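Local coordinates for glucosamine--fructose-6-phosphate aminotransferase [isomerizing] (Francisella tularensis subsp. tularensis, PDB 3TBF), which probably converts fructose 6-phosphate into glucosamine 6-phosphate with nitrogen taken from glutamine, its C-terminal part, present here, probably handling the sugar phosphate, at residues K11-K16 with V157-A162; T54-I59 with D101-V106; T230-R235 with I255-Y260; F309-V314 with L328-D333. All blocks are in the same frame, centred on the assembly; numbering follows the deposited sequence.

Contact 1: K11-K16 with V157-A162; sequences KHYMLK and VEIGVA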
loop_
_atom_site.group_PDB
_atom_site.type_symbol
_atom_site.label_atom_id
_atom_site.label_comp_id
_atom_site.label_asym_id
_atom_site.label_seq_id
_atom_site.Cartn_x
_atom_site.Cartn_y
_atom_site.Cartn_z
ATOM N N LYS A 11 -7.905 33.334 7.064
ATOM C CA LYS A 11 -8.094 33.643 5.647
ATOM C C LYS A 11 -8.977 32.648 4.905
ATOM O O LYS A 11 -9.661 33.022 3.976
ATOM C CB LYS A 11 -6.717 33.651 4.993
ATOM C CG LYS A 11 -6.549 34.597 3.808
ATOM C CD LYS A 11 -5.641 35.747 4.199
ATOM C CE LYS A 11 -4.202 35.285 4.519
ATOM N NZ LYS A 11 -3.318 36.477 4.844
ATOM N N HIS A 12 -8.934 31.382 5.319
ATOM C CA HIS A 12 -9.644 30.266 4.702
ATOM C C HIS A 12 -10.054 29.315 5.795
ATOM O O HIS A 12 -9.378 29.247 6.831
ATOM C CB HIS A 12 -8.712 29.507 3.780
ATOM C CG HIS A 12 -8.278 30.297 2.598
ATOM N ND1 HIS A 12 -7.117 31.046 2.585
ATOM C CD2 HIS A 12 -8.866 30.490 1.396
ATOM C CE1 HIS A 12 -7.002 31.652 1.417
ATOM N NE2 HIS A 12 -8.049 31.330 0.680
ATOM N N TYR A 13 -11.117 28.569 5.592
ATOM C CA TYR A 13 -11.511 27.585 6.582
ATOM C C TYR A 13 -10.441 26.535 6.797
ATOM O O TYR A 13 -10.206 26.088 7.928
ATOM C CB TYR A 13 -12.805 26.871 6.210
ATOM C CG TYR A 13 -14.022 27.716 6.293
ATOM C CD1 TYR A 13 -14.747 27.829 7.478
ATOM C CD2 TYR A 13 -14.466 28.404 5.177
ATOM C CE1 TYR A 13 -15.897 28.640 7.541
ATOM C CE2 TYR A 13 -15.589 29.211 5.220
ATOM C CZ TYR A 13 -16.311 29.320 6.381
ATOM O OH TYR A 13 -17.439 30.120 6.346
HETATM N N MSE A 14 -9.789 26.121 5.730
HETATM C CA MSE A 14 -8.753 25.096 5.880
HETATM C C MSE A 14 -7.696 25.551 6.890
HETATM O O MSE A 14 -7.222 24.760 7.669
HETATM C CB MSE A 14 -8.066 24.756 4.571
HETATM C CG MSE A 14 -7.170 23.596 4.781
HETATM SE SE MSE A 14 -6.356 22.940 3.193
HETATM C CE MSE A 14 -4.995 21.618 3.959
ATOM N N LEU A 15 -7.338 26.821 6.866
ATOM C CA LEU A 15 -6.292 27.314 7.744
ATOM C C LEU A 15 -6.806 27.408 9.167
ATOM O O LEU A 15 -6.114 27.095 10.095
ATOM C CB LEU A 15 -5.780 28.672 7.270
ATOM C CG LEU A 15 -4.554 29.210 7.966
ATOM C CD1 LEU A 15 -3.421 28.236 7.807
ATOM C CD2 LEU A 15 -4.201 30.619 7.406
ATOM N N LYS A 16 -8.046 27.779 9.327
ATOM C CA LYS A 16 -8.649 27.736 10.672
ATOM C C LYS A 16 -8.595 26.326 11.274
ATOM O O LYS A 16 -8.338 26.162 12.468
ATOM C CB LYS A 16 -10.108 28.153 10.624
ATOM C CG LYS A 16 -10.828 27.889 11.942
ATOM C CD LYS A 16 -12.230 28.357 11.901
ATOM C CE LYS A 16 -13.189 27.283 11.467
ATOM N NZ LYS A 16 -13.840 26.728 12.705
ATOM N N VAL A 157 -16.603 20.376 12.851
ATOM C CA VAL A 157 -16.951 20.247 11.444
ATOM C C VAL A 157 -15.796 20.709 10.571
ATOM O O VAL A 157 -15.077 21.651 10.960
ATOM C CB VAL A 157 -18.189 21.162 11.129
ATOM C CG1 VAL A 157 -18.671 20.940 9.703
ATOM C CG2 VAL A 157 -19.324 20.934 12.153
ATOM N N GLU A 158 -15.649 20.098 9.394
ATOM C CA GLU A 158 -14.637 20.490 8.391
ATOM C C GLU A 158 -15.206 21.061 7.068
ATOM O O GLU A 158 -16.018 20.424 6.420
ATOM C CB GLU A 158 -13.758 19.286 8.022
ATOM C CG GLU A 158 -12.667 18.974 9.038
ATOM C CD GLU A 158 -11.691 17.891 8.576
ATOM O OE1 GLU A 158 -11.969 17.214 7.553
ATOM O OE2 GLU A 158 -10.636 17.718 9.233
ATOM N N ILE A 159 -14.753 22.250 6.672
ATOM C CA ILE A 159 -15.107 22.841 5.389
ATOM C C ILE A 159 -13.900 22.837 4.425
ATOM O O ILE A 159 -14.061 23.009 3.232
ATOM C CB ILE A 159 -15.719 24.259 5.626
ATOM C CG1 ILE A 159 -17.103 24.113 6.284
ATOM C CG2 ILE A 159 -15.854 25.084 4.324
ATOM C CD1 ILE A 159 -17.681 25.392 6.792
ATOM N N GLY A 160 -12.695 22.578 4.925
ATOM C CA GLY A 160 -11.524 22.481 4.063
ATOM C C GLY A 160 -11.691 21.335 3.072
ATOM O O GLY A 160 -12.274 20.306 3.396
ATOM N N VAL A 161 -11.199 21.523 1.861
ATOM C CA VAL A 161 -11.248 20.459 0.879
ATOM C C VAL A 161 -10.515 19.234 1.494
ATOM O O VAL A 161 -11.057 18.122 1.506
ATOM C CB VAL A 161 -10.613 20.863 -0.506
ATOM C CG1 VAL A 161 -10.501 19.629 -1.418
ATOM C CG2 VAL A 161 -11.432 21.940 -1.181
ATOM N N ALA A 162 -9.301 19.445 2.005
ATOM C CA ALA A 162 -8.583 18.349 2.633
ATOM C C ALA A 162 -8.984 18.290 4.082
ATOM O O ALA A 162 -9.296 19.304 4.708
ATOM C CB ALA A 162 -7.048 18.516 2.504
#
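The first turn of helix 13-19 lays Tyr13 and Met14 against Ile159, Gly160 and Ala162 of the loop that leads into helix 165-184. Ile159 covers one face of the Tyr13 ring with both branches. Its CG2 reaches Tyr13 CD2 at 3.7 Å, while CD1 stands 4.0 Å from the ring centroid, a CH-pi contact made 22° off the normal and shifted toward the CD1-CE1 side of the ring. Beta-branched isoleucine suits this place because it sets two methyls, CG2 and CD1, over one flat surface. Helix 13-19 starts here, with His12 as its N-cap residue, and Asp360 near the C-terminus accepts hydrogen bonds from the first backbone N-H groups, Tyr13 N and Met14 N. Having no side chain, Gly160 lets the two backbones draw together, its CA lying 4.2 Å from Met14 CB. Met14 is present as selenomethionine. Its CG is anti to the backbone N (chi1 -173°) and the chain beyond runs extended, bringing CE within 4.0 Å of Ala162 CB. That small methyl also lies against Ile252 of helix 238-253, which Met14 touches as well. From the same helix 13-19, Glu17 accepts from Ile159 N and Gly160 N.

Contact 2: T54-I59 with D101-V106; sequences TKHICI and DGSLFV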
loop_
_atom_site.group_PDB
_atom_site.type_symbol
_atom_site.label_atom_id
_atom_site.label_comp_id
_atom_site.label_asym_id
_atom_site.label_seq_id
_atom_site.Cartn_x
_atom_site.Cartn_y
_atom_site.Cartn_z
ATOM N N THR A 54 -11.228 -9.945 21.808
ATOM C CA THR A 54 -10.537 -9.533 20.609
ATOM C C THR A 54 -9.188 -10.142 20.578
ATOM O O THR A 54 -8.465 -10.053 21.565
ATOM C CB THR A 54 -10.369 -8.031 20.565
ATOM O OG1 THR A 54 -11.654 -7.444 20.418
ATOM C CG2 THR A 54 -9.425 -7.578 19.430
ATOM N N LYS A 55 -8.865 -10.792 19.458
ATOM C CA LYS A 55 -7.542 -11.389 19.253
ATOM C C LYS A 55 -6.863 -10.861 17.997
ATOM O O LYS A 55 -5.668 -11.078 17.739
ATOM C CB LYS A 55 -7.626 -12.900 19.163
ATOM C CG LYS A 55 -8.790 -13.506 19.895
ATOM C CD LYS A 55 -8.363 -14.581 20.897
ATOM C CE LYS A 55 -7.898 -13.918 22.188
ATOM N NZ LYS A 55 -9.028 -13.315 22.998
ATOM N N HIS A 56 -7.638 -10.173 17.208
ATOM C CA HIS A 56 -7.133 -9.611 16.018
ATOM C C HIS A 56 -7.958 -8.395 15.724
ATOM O O HIS A 56 -9.135 -8.372 15.924
ATOM C CB HIS A 56 -7.269 -10.628 14.887
ATOM C CG HIS A 56 -6.725 -10.145 13.587
ATOM N ND1 HIS A 56 -7.473 -9.396 12.706
ATOM C CD2 HIS A 56 -5.511 -10.320 13.002
ATOM C CE1 HIS A 56 -6.736 -9.105 11.649
ATOM N NE2 HIS A 56 -5.541 -9.653 11.802
ATOM N N ILE A 57 -7.311 -7.380 15.225
ATOM C CA ILE A 57 -7.984 -6.144 14.907
ATOM C C ILE A 57 -7.896 -5.890 13.424
ATOM O O ILE A 57 -6.807 -5.842 12.891
ATOM C CB ILE A 57 -7.337 -4.987 15.633
ATOM C CG1 ILE A 57 -7.588 -5.114 17.107
ATOM C CG2 ILE A 57 -7.891 -3.685 15.129
ATOM C CD1 ILE A 57 -6.729 -4.232 17.858
ATOM N N CYS A 58 -9.066 -5.656 12.811
ATOM C CA CYS A 58 -9.226 -5.488 11.369
ATOM C C CYS A 58 -9.687 -4.076 11.094
ATOM O O CYS A 58 -10.852 -3.739 11.332
ATOM C CB CYS A 58 -10.293 -6.481 10.841
ATOM S SG CYS A 58 -9.938 -7.265 9.247
ATOM N N ILE A 59 -8.799 -3.227 10.598
ATOM C CA ILE A 59 -9.151 -1.803 10.393
ATOM C C ILE A 59 -9.515 -1.646 8.917
ATOM O O ILE A 59 -8.746 -2.035 8.039
ATOM C CB ILE A 59 -8.041 -0.871 10.746
ATOM C CG1 ILE A 59 -7.675 -0.974 12.226
ATOM C CG2 ILE A 59 -8.438 0.586 10.505
ATOM C CD1 ILE A 59 -6.474 -0.076 12.627
ATOM N N ASP A 101 -10.489 -15.952 13.791
ATOM C CA ASP A 101 -11.307 -16.006 15.022
ATOM C C ASP A 101 -10.922 -14.851 15.965
ATOM O O ASP A 101 -9.755 -14.500 16.103
ATOM C CB ASP A 101 -11.145 -17.336 15.792
ATOM C CG ASP A 101 -12.204 -18.420 15.410
ATOM O OD1 ASP A 101 -13.304 -18.119 14.859
ATOM O OD2 ASP A 101 -11.926 -19.614 15.697
ATOM N N GLY A 102 -11.923 -14.280 16.616
ATOM C CA GLY A 102 -11.678 -13.216 17.586
ATOM C C GLY A 102 -11.295 -11.871 16.978
ATOM O O GLY A 102 -10.645 -11.048 17.625
ATOM N N SER A 103 -11.734 -11.661 15.739
ATOM C CA SER A 103 -11.423 -10.465 15.000
ATOM C C SER A 103 -12.383 -9.343 15.337
ATOM O O SER A 103 -13.593 -9.547 15.302
ATOM C CB SER A 103 -11.520 -10.740 13.513
ATOM O OG SER A 103 -10.238 -10.820 12.981
ATOM N N LEU A 104 -11.846 -8.164 15.620
ATOM C CA LEU A 104 -12.662 -6.980 15.848
ATOM C C LEU A 104 -12.621 -6.157 14.588
ATOM O O LEU A 104 -11.550 -5.912 14.050
ATOM C CB LEU A 104 -12.091 -6.165 17.014
ATOM C CG LEU A 104 -12.803 -4.880 17.382
ATOM C CD1 LEU A 104 -14.180 -5.240 17.963
ATOM C CD2 LEU A 104 -11.948 -4.033 18.317
ATOM N N PHE A 105 -13.785 -5.797 14.088
ATOM C CA PHE A 105 -13.923 -4.959 12.917
ATOM C C PHE A 105 -13.930 -3.490 13.371
ATOM O O PHE A 105 -14.783 -3.056 14.118
ATOM C CB PHE A 105 -15.218 -5.315 12.164
ATOM C CG PHE A 105 -15.401 -4.556 10.889
ATOM C CD1 PHE A 105 -15.921 -3.264 10.895
ATOM C CD2 PHE A 105 -15.024 -5.095 9.688
ATOM C CE1 PHE A 105 -16.071 -2.541 9.701
ATOM C CE2 PHE A 105 -15.206 -4.386 8.490
ATOM C CZ PHE A 105 -15.702 -3.098 8.515
ATOM N N VAL A 106 -12.915 -2.741 12.974
ATOM C CA VAL A 106 -12.779 -1.346 13.330
ATOM C C VAL A 106 -12.882 -0.546 12.051
ATOM O O VAL A 106 -12.115 -0.777 11.105
ATOM C CB VAL A 106 -11.443 -1.072 13.937
ATOM C CG1 VAL A 106 -11.237 0.470 14.164
ATOM C CG2 VAL A 106 -11.296 -1.837 15.211
#
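His56 to Ile59 and Ser103 to Val106 run side by side as neighbouring parallel strands, the first and third in chain order, within the five-stranded sheet of the N-terminal SIS domain. The tight part is the buried backbone ladder. Leu104 N gives its hydrogen to His56 O (2.7 Å), Leu104 O takes Cys58 N (2.8 Å), and Cys58 O takes Val106 N (2.8 Å, N-H...O angle 174°). On the face carrying Ile57, Ile59, Leu104 and Val106, branched aliphatic chains fill the core: Ile57 CG2 meets Val106 CG2 at 3.9 Å, and Ile59 lies alongside Val106. Thr54 crosses Leu104 here, and its OG1, 3.7 Å from Leu104 CB, is satisfied by Leu50 O. The other face is mixed: Phe105 packs against helix 115-124, while His56 ND1 makes a weak bond to Ser103 OG. Toward the strand starts the contact opens to solvent. Lys55 CG lies against Gly102 CA, and the bent chain then carries the ammonium group away; Asp101 also turns outward, its OD1 bonded to Asn128. Gly102, at positive phi, leaves room for the lysine stem. Its carbonyl O accepts both Lys55 N (2.6 Å) and His56 N (3.2 Å), the latter from above the carbonyl plane. Backbone bonds thus set the register, while apolar side chains line both faces and charged groups stay at the wet end.

Contact 3: T230-R235 with I255-Y260; sequences TIFLGR and IHAEAY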
loop_
_atom_site.group_PDB
_atom_site.type_symbol
_atom_site.label_atom_id
_atom_site.label_comp_id
_atom_site.label_asym_id
_atom_site.label_seq_id
_atom_site.Cartn_x
_atom_site.Cartn_y
_atom_site.Cartn_z
ATOM N N THR A 230 6.201 15.703 -6.766
ATOM C CA THR A 230 6.901 15.685 -5.527
ATOM C C THR A 230 6.918 14.263 -4.971
ATOM O O THR A 230 5.940 13.508 -5.059
ATOM C CB THR A 230 6.203 16.570 -4.468
ATOM O OG1 THR A 230 6.169 17.947 -4.911
ATOM C CG2 THR A 230 6.927 16.441 -3.117
ATOM N N ILE A 231 8.024 13.943 -4.326
ATOM C CA ILE A 231 8.141 12.734 -3.585
ATOM C C ILE A 231 8.196 12.944 -2.075
ATOM O O ILE A 231 8.940 13.793 -1.578
ATOM C CB ILE A 231 9.393 12.047 -3.999
ATOM C CG1 ILE A 231 9.306 11.788 -5.512
ATOM C CG2 ILE A 231 9.609 10.782 -3.150
ATOM C CD1 ILE A 231 9.966 10.551 -5.930
ATOM N N PHE A 232 7.392 12.156 -1.359
ATOM C CA PHE A 232 7.348 12.171 0.088
ATOM C C PHE A 232 7.997 10.877 0.584
ATOM O O PHE A 232 7.807 9.811 -0.018
ATOM C CB PHE A 232 5.929 12.261 0.605
ATOM C CG PHE A 232 5.343 13.628 0.542
ATOM C CD1 PHE A 232 5.015 14.208 -0.663
ATOM C CD2 PHE A 232 5.064 14.328 1.691
ATOM C CE1 PHE A 232 4.440 15.480 -0.730
ATOM C CE2 PHE A 232 4.518 15.626 1.628
ATOM C CZ PHE A 232 4.228 16.207 0.424
ATOM N N LEU A 233 8.751 10.986 1.674
ATOM C CA LEU A 233 9.489 9.874 2.237
ATOM C C LEU A 233 9.305 9.732 3.745
ATOM O O LEU A 233 9.317 10.716 4.474
ATOM C CB LEU A 233 11.003 10.051 1.980
ATOM C CG LEU A 233 11.490 9.995 0.538
ATOM C CD1 LEU A 233 13.016 10.118 0.538
ATOM C CD2 LEU A 233 11.032 8.740 -0.203
ATOM N N GLY A 234 9.177 8.497 4.205
ATOM C CA GLY A 234 9.136 8.212 5.636
ATOM C C GLY A 234 9.315 6.721 5.834
ATOM O O GLY A 234 9.112 5.949 4.911
ATOM N N ARG A 235 9.666 6.327 7.046
ATOM C CA ARG A 235 9.903 4.957 7.401
ATOM C C ARG A 235 9.110 4.642 8.633
ATOM O O ARG A 235 9.007 5.471 9.535
ATOM C CB ARG A 235 11.365 4.789 7.779
ATOM C CG ARG A 235 12.240 4.189 6.687
ATOM C CD ARG A 235 13.574 3.780 7.280
ATOM N NE ARG A 235 14.470 3.197 6.303
ATOM C CZ ARG A 235 14.594 1.897 6.056
ATOM N NH1 ARG A 235 13.873 0.981 6.713
ATOM N NH2 ARG A 235 15.450 1.518 5.129
ATOM N N ILE A 255 -0.471 18.894 -7.687
ATOM C CA ILE A 255 0.825 18.305 -7.945
ATOM C C ILE A 255 0.766 16.781 -7.829
ATOM O O ILE A 255 0.120 16.241 -6.936
ATOM C CB ILE A 255 1.867 18.806 -6.975
ATOM C CG1 ILE A 255 2.124 20.291 -7.198
ATOM C CG2 ILE A 255 3.150 18.099 -7.182
ATOM C CD1 ILE A 255 3.093 20.920 -6.157
ATOM N N HIS A 256 1.493 16.090 -8.707
ATOM C CA HIS A 256 1.577 14.643 -8.630
ATOM C C HIS A 256 2.510 14.244 -7.496
ATOM O O HIS A 256 3.690 13.956 -7.709
ATOM C CB HIS A 256 2.034 14.018 -9.960
ATOM C CG HIS A 256 1.836 12.531 -10.033
ATOM N ND1 HIS A 256 2.187 11.787 -11.135
ATOM C CD2 HIS A 256 1.318 11.652 -9.139
ATOM C CE1 HIS A 256 1.888 10.519 -10.915
ATOM N NE2 HIS A 256 1.387 10.406 -9.705
ATOM N N ALA A 257 1.961 14.168 -6.296
ATOM C CA ALA A 257 2.742 13.888 -5.126
ATOM C C ALA A 257 2.571 12.438 -4.869
ATOM O O ALA A 257 1.469 11.958 -4.947
ATOM C CB ALA A 257 2.214 14.679 -3.948
ATOM N N GLU A 258 3.661 11.744 -4.557
ATOM C CA GLU A 258 3.619 10.361 -4.192
ATOM C C GLU A 258 4.580 10.034 -3.057
ATOM O O GLU A 258 5.741 10.541 -3.012
ATOM C CB GLU A 258 4.011 9.527 -5.411
ATOM C CG GLU A 258 3.692 8.050 -5.193
ATOM C CD GLU A 258 4.095 7.180 -6.360
ATOM O OE1 GLU A 258 4.752 7.750 -7.267
ATOM O OE2 GLU A 258 3.791 5.951 -6.343
ATOM N N ALA A 259 4.121 9.141 -2.176
ATOM C CA ALA A 259 4.892 8.704 -1.011
ATOM C C ALA A 259 5.490 7.331 -1.198
ATOM O O ALA A 259 4.834 6.427 -1.710
ATOM C CB ALA A 259 4.046 8.713 0.237
ATOM N N TYR A 260 6.718 7.185 -0.723
ATOM C CA TYR A 260 7.430 5.896 -0.739
ATOM C C TYR A 260 8.003 5.630 0.644
ATOM O O TYR A 260 8.431 6.576 1.312
ATOM C CB TYR A 260 8.551 5.946 -1.744
ATOM C CG TYR A 260 8.093 6.018 -3.203
ATOM C CD1 TYR A 260 7.856 4.853 -3.948
ATOM C CD2 TYR A 260 7.973 7.248 -3.852
ATOM C CE1 TYR A 260 7.473 4.926 -5.271
ATOM C CE2 TYR A 260 7.577 7.338 -5.148
ATOM C CZ TYR A 260 7.340 6.180 -5.877
ATOM O OH TYR A 260 6.974 6.301 -7.220
#
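An inverse gamma turn centred on His256 starts the edge strand 256-261, and the carbonyl O of this same residue takes Thr230 N from 50° above its plane (3.2 Å). The parallel ladder then becomes regular: Thr230 O accepts Glu258 N (2.9 Å), Glu258 O accepts Phe232 N (2.8 Å), and Phe232 O accepts Tyr260 N (2.9 Å). The two strands are the ends of a beta-alpha-beta crossover through helix 238-253, which covers the face bearing Thr230, Phe232, Ala257 and Ala259. Small alanines suit that face, since they make room for the Phe232 ring. Phe232 CG is anti to its carbonyl carbon (chi1 -78°), and ring atom CE1 comes to 4.0 Å from Ala257 CB, while CB rests on Ala259 CB. On the opposite face Ile231 CG2 approaches the edge of the Tyr260 ring near its plane, 4.0 Å from CD2, and Leu233 CD2 packs on Tyr260 CB. The phenol extends to Glu258, giving a weak bond from OH to OE1. Glu258 OE1 also accepts from His256 NE2 of the second subunit; His256 bonds through ND1 to His229 ND1 of the second subunit and stacks on its His256. The chemistry implies that this strand, though outermost in its own sheet, carries part of the dimer interface, where the carboxylate probably polarises the imidazole.

Contact 4: F309-V314 with L328-D333; sequences FVDKAV and LDAGHD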
loop_
_atom_site.group_PDB
_atom_site.type_symbol
_atom_site.label_atom_id
_atom_site.label_comp_id
_atom_site.label_asym_id
_atom_site.label_seq_id
_atom_site.Cartn_x
_atom_site.Cartn_y
_atom_site.Cartn_z
ATOM N N PHE A 309 11.714 17.916 7.415
ATOM C CA PHE A 309 11.168 18.233 8.675
ATOM C C PHE A 309 11.693 17.238 9.668
ATOM O O PHE A 309 11.470 16.040 9.595
ATOM C CB PHE A 309 9.665 18.154 8.608
ATOM C CG PHE A 309 9.060 19.126 7.656
ATOM C CD1 PHE A 309 9.053 20.474 7.925
ATOM C CD2 PHE A 309 8.506 18.697 6.498
ATOM C CE1 PHE A 309 8.500 21.383 7.039
ATOM C CE2 PHE A 309 7.940 19.605 5.618
ATOM C CZ PHE A 309 7.961 20.962 5.905
ATOM N N VAL A 310 12.379 17.753 10.645
ATOM C CA VAL A 310 13.349 17.004 11.402
ATOM C C VAL A 310 13.104 17.298 12.859
ATOM O O VAL A 310 12.749 18.390 13.187
ATOM C CB VAL A 310 14.734 17.520 10.921
ATOM C CG1 VAL A 310 15.759 17.629 12.061
ATOM C CG2 VAL A 310 15.196 16.771 9.665
ATOM N N ASP A 311 13.265 16.319 13.734
ATOM C CA ASP A 311 13.151 16.551 15.176
ATOM C C ASP A 311 14.438 17.227 15.626
ATOM O O ASP A 311 15.524 16.865 15.132
ATOM C CB ASP A 311 12.961 15.248 15.952
ATOM C CG ASP A 311 12.755 15.473 17.451
ATOM O OD1 ASP A 311 13.718 15.819 18.184
ATOM O OD2 ASP A 311 11.607 15.319 17.918
ATOM N N LYS A 312 14.320 18.190 16.541
ATOM C CA LYS A 312 15.472 19.007 16.988
ATOM C C LYS A 312 16.621 18.133 17.487
ATOM O O LYS A 312 17.762 18.433 17.215
ATOM C CB LYS A 312 15.083 19.990 18.102
ATOM C CG LYS A 312 14.022 21.084 17.687
ATOM C CD LYS A 312 13.681 22.014 18.868
ATOM C CE LYS A 312 13.543 23.513 18.484
ATOM N NZ LYS A 312 12.870 24.317 19.625
ATOM N N ALA A 313 16.286 17.034 18.171
ATOM C CA ALA A 313 17.274 16.084 18.705
ATOM C C ALA A 313 18.095 15.315 17.653
ATOM O O ALA A 313 18.974 14.559 18.034
ATOM C CB ALA A 313 16.589 15.079 19.663
ATOM N N VAL A 314 17.847 15.501 16.362
ATOM C CA VAL A 314 18.641 14.821 15.347
ATOM C C VAL A 314 19.197 15.801 14.362
ATOM O O VAL A 314 19.930 15.413 13.489
ATOM C CB VAL A 314 17.819 13.688 14.581
ATOM C CG1 VAL A 314 17.268 12.642 15.602
ATOM C CG2 VAL A 314 16.702 14.297 13.670
ATOM N N LEU A 328 11.831 20.758 14.672
ATOM C CA LEU A 328 10.793 20.900 15.639
ATOM C C LEU A 328 10.914 19.823 16.688
ATOM O O LEU A 328 11.510 18.805 16.445
ATOM C CB LEU A 328 9.425 20.816 14.928
ATOM C CG LEU A 328 8.970 19.556 14.164
ATOM C CD1 LEU A 328 7.463 19.501 14.108
ATOM C CD2 LEU A 328 9.507 19.602 12.779
ATOM N N ASP A 329 10.332 20.046 17.857
ATOM C CA ASP A 329 10.219 19.010 18.869
ATOM C C ASP A 329 8.982 18.208 18.567
ATOM O O ASP A 329 7.904 18.746 18.573
ATOM C CB ASP A 329 10.103 19.621 20.258
ATOM C CG ASP A 329 10.161 18.572 21.374
ATOM O OD1 ASP A 329 10.159 17.332 21.067
ATOM O OD2 ASP A 329 10.223 19.009 22.558
ATOM N N ALA A 330 9.152 16.914 18.299
ATOM C CA ALA A 330 8.038 16.011 17.940
ATOM C C ALA A 330 7.691 14.941 18.993
ATOM O O ALA A 330 6.623 14.303 18.922
ATOM C CB ALA A 330 8.321 15.343 16.606
ATOM N N GLY A 331 8.563 14.716 19.952
ATOM C CA GLY A 331 8.257 13.819 21.034
ATOM C C GLY A 331 8.582 12.423 20.578
ATOM O O GLY A 331 9.508 12.239 19.825
ATOM N N HIS A 332 7.776 11.446 20.976
ATOM C CA HIS A 332 8.094 10.039 20.751
ATOM C C HIS A 332 7.056 9.315 19.859
ATOM O O HIS A 332 6.484 9.914 18.947
ATOM C CB HIS A 332 8.334 9.362 22.114
ATOM C CG HIS A 332 9.415 10.022 22.919
ATOM N ND1 HIS A 332 10.693 10.216 22.432
ATOM C CD2 HIS A 332 9.400 10.545 24.171
ATOM C CE1 HIS A 332 11.415 10.827 23.356
ATOM N NE2 HIS A 332 10.653 11.037 24.419
ATOM N N ASP A 333 6.815 8.037 20.093
ATOM C CA ASP A 333 6.040 7.250 19.124
ATOM C C ASP A 333 4.626 7.698 18.987
ATOM O O ASP A 333 4.009 7.543 17.935
ATOM C CB ASP A 333 5.997 5.773 19.513
ATOM C CG ASP A 333 7.276 5.012 19.142
ATOM O OD1 ASP A 333 8.216 5.616 18.516
ATOM O OD2 ASP A 333 7.276 3.775 19.467
HETATM O O HOH W 1 10.679 12.364 16.656
HETATM O O HOH W 2 12.066 13.608 20.198
#
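An Asx turn at the end of strand 305-311 places the carboxylate of Asp311 where it can hold the backbone at Ala330, in the loop that follows strand 324-328. Asp311 CG is anti to the backbone N (chi1 -177°), and the two oxygens divide the work. OD1 accepts Ala313 N (2.8 Å) through its anti lone pair, closing the turn, while OD2 crosses to Ala330 N at 3.0 Å, the donor standing 42° out of the carboxylate plane. A water donates to both Asp311 OD2 and Gly331 O, 2.9 Å from each, and so extends the grip by one residue. Aspartate suits this position because its short side chain carries two acceptors that can serve two main-chain segments at once. Where the turn begins, one parallel bridge pairs Asp311 with Leu328: Leu328 N bonds to Val310 O (2.9 Å), and Lys312 N bonds to Leu328 O (2.9 Å). Leu328 CD2 lies 3.5 Å from Val310 O and reaches Phe309 CB more distantly; Val339 of helix 335-355 also touches this leucine. At the solvent side, the methylene stem of Lys312 lies over the peptide joining Leu328 to Asp329, CG being 3.5 Å from Leu328 C. Gly331 has backbone angles at which a CB would collide with the preceding carbonyl O, so glycine suits the place. Parallel strands 305-311 and 324-328, at one side of a five-stranded sheet of order 2-1-3-4-5, with the chain going on into helix 335-355, fit the alpha/beta fold of an SIS domain.

Contacts 3 and 4 belong to one five-stranded parallel sheet, in the C-terminal SIS domain, and lie at its two outer sides; their centres are 20 Å apart and their nearest atoms about 7 Å. Contact 2 sits in the equivalent sheet of the N-terminal SIS domain, 31 Å from contact 3 and 33 Å from contact 4 between centres. Along the chain it is nested in the loop closed by contact 1, which joins helix 13-19 to the loop before helix 165-184. Contact 1 also meets helix 238-253, the crossover linking the strands of contact 3, 23 Å away between centres. Among the four, contact 3 alone touches the second subunit.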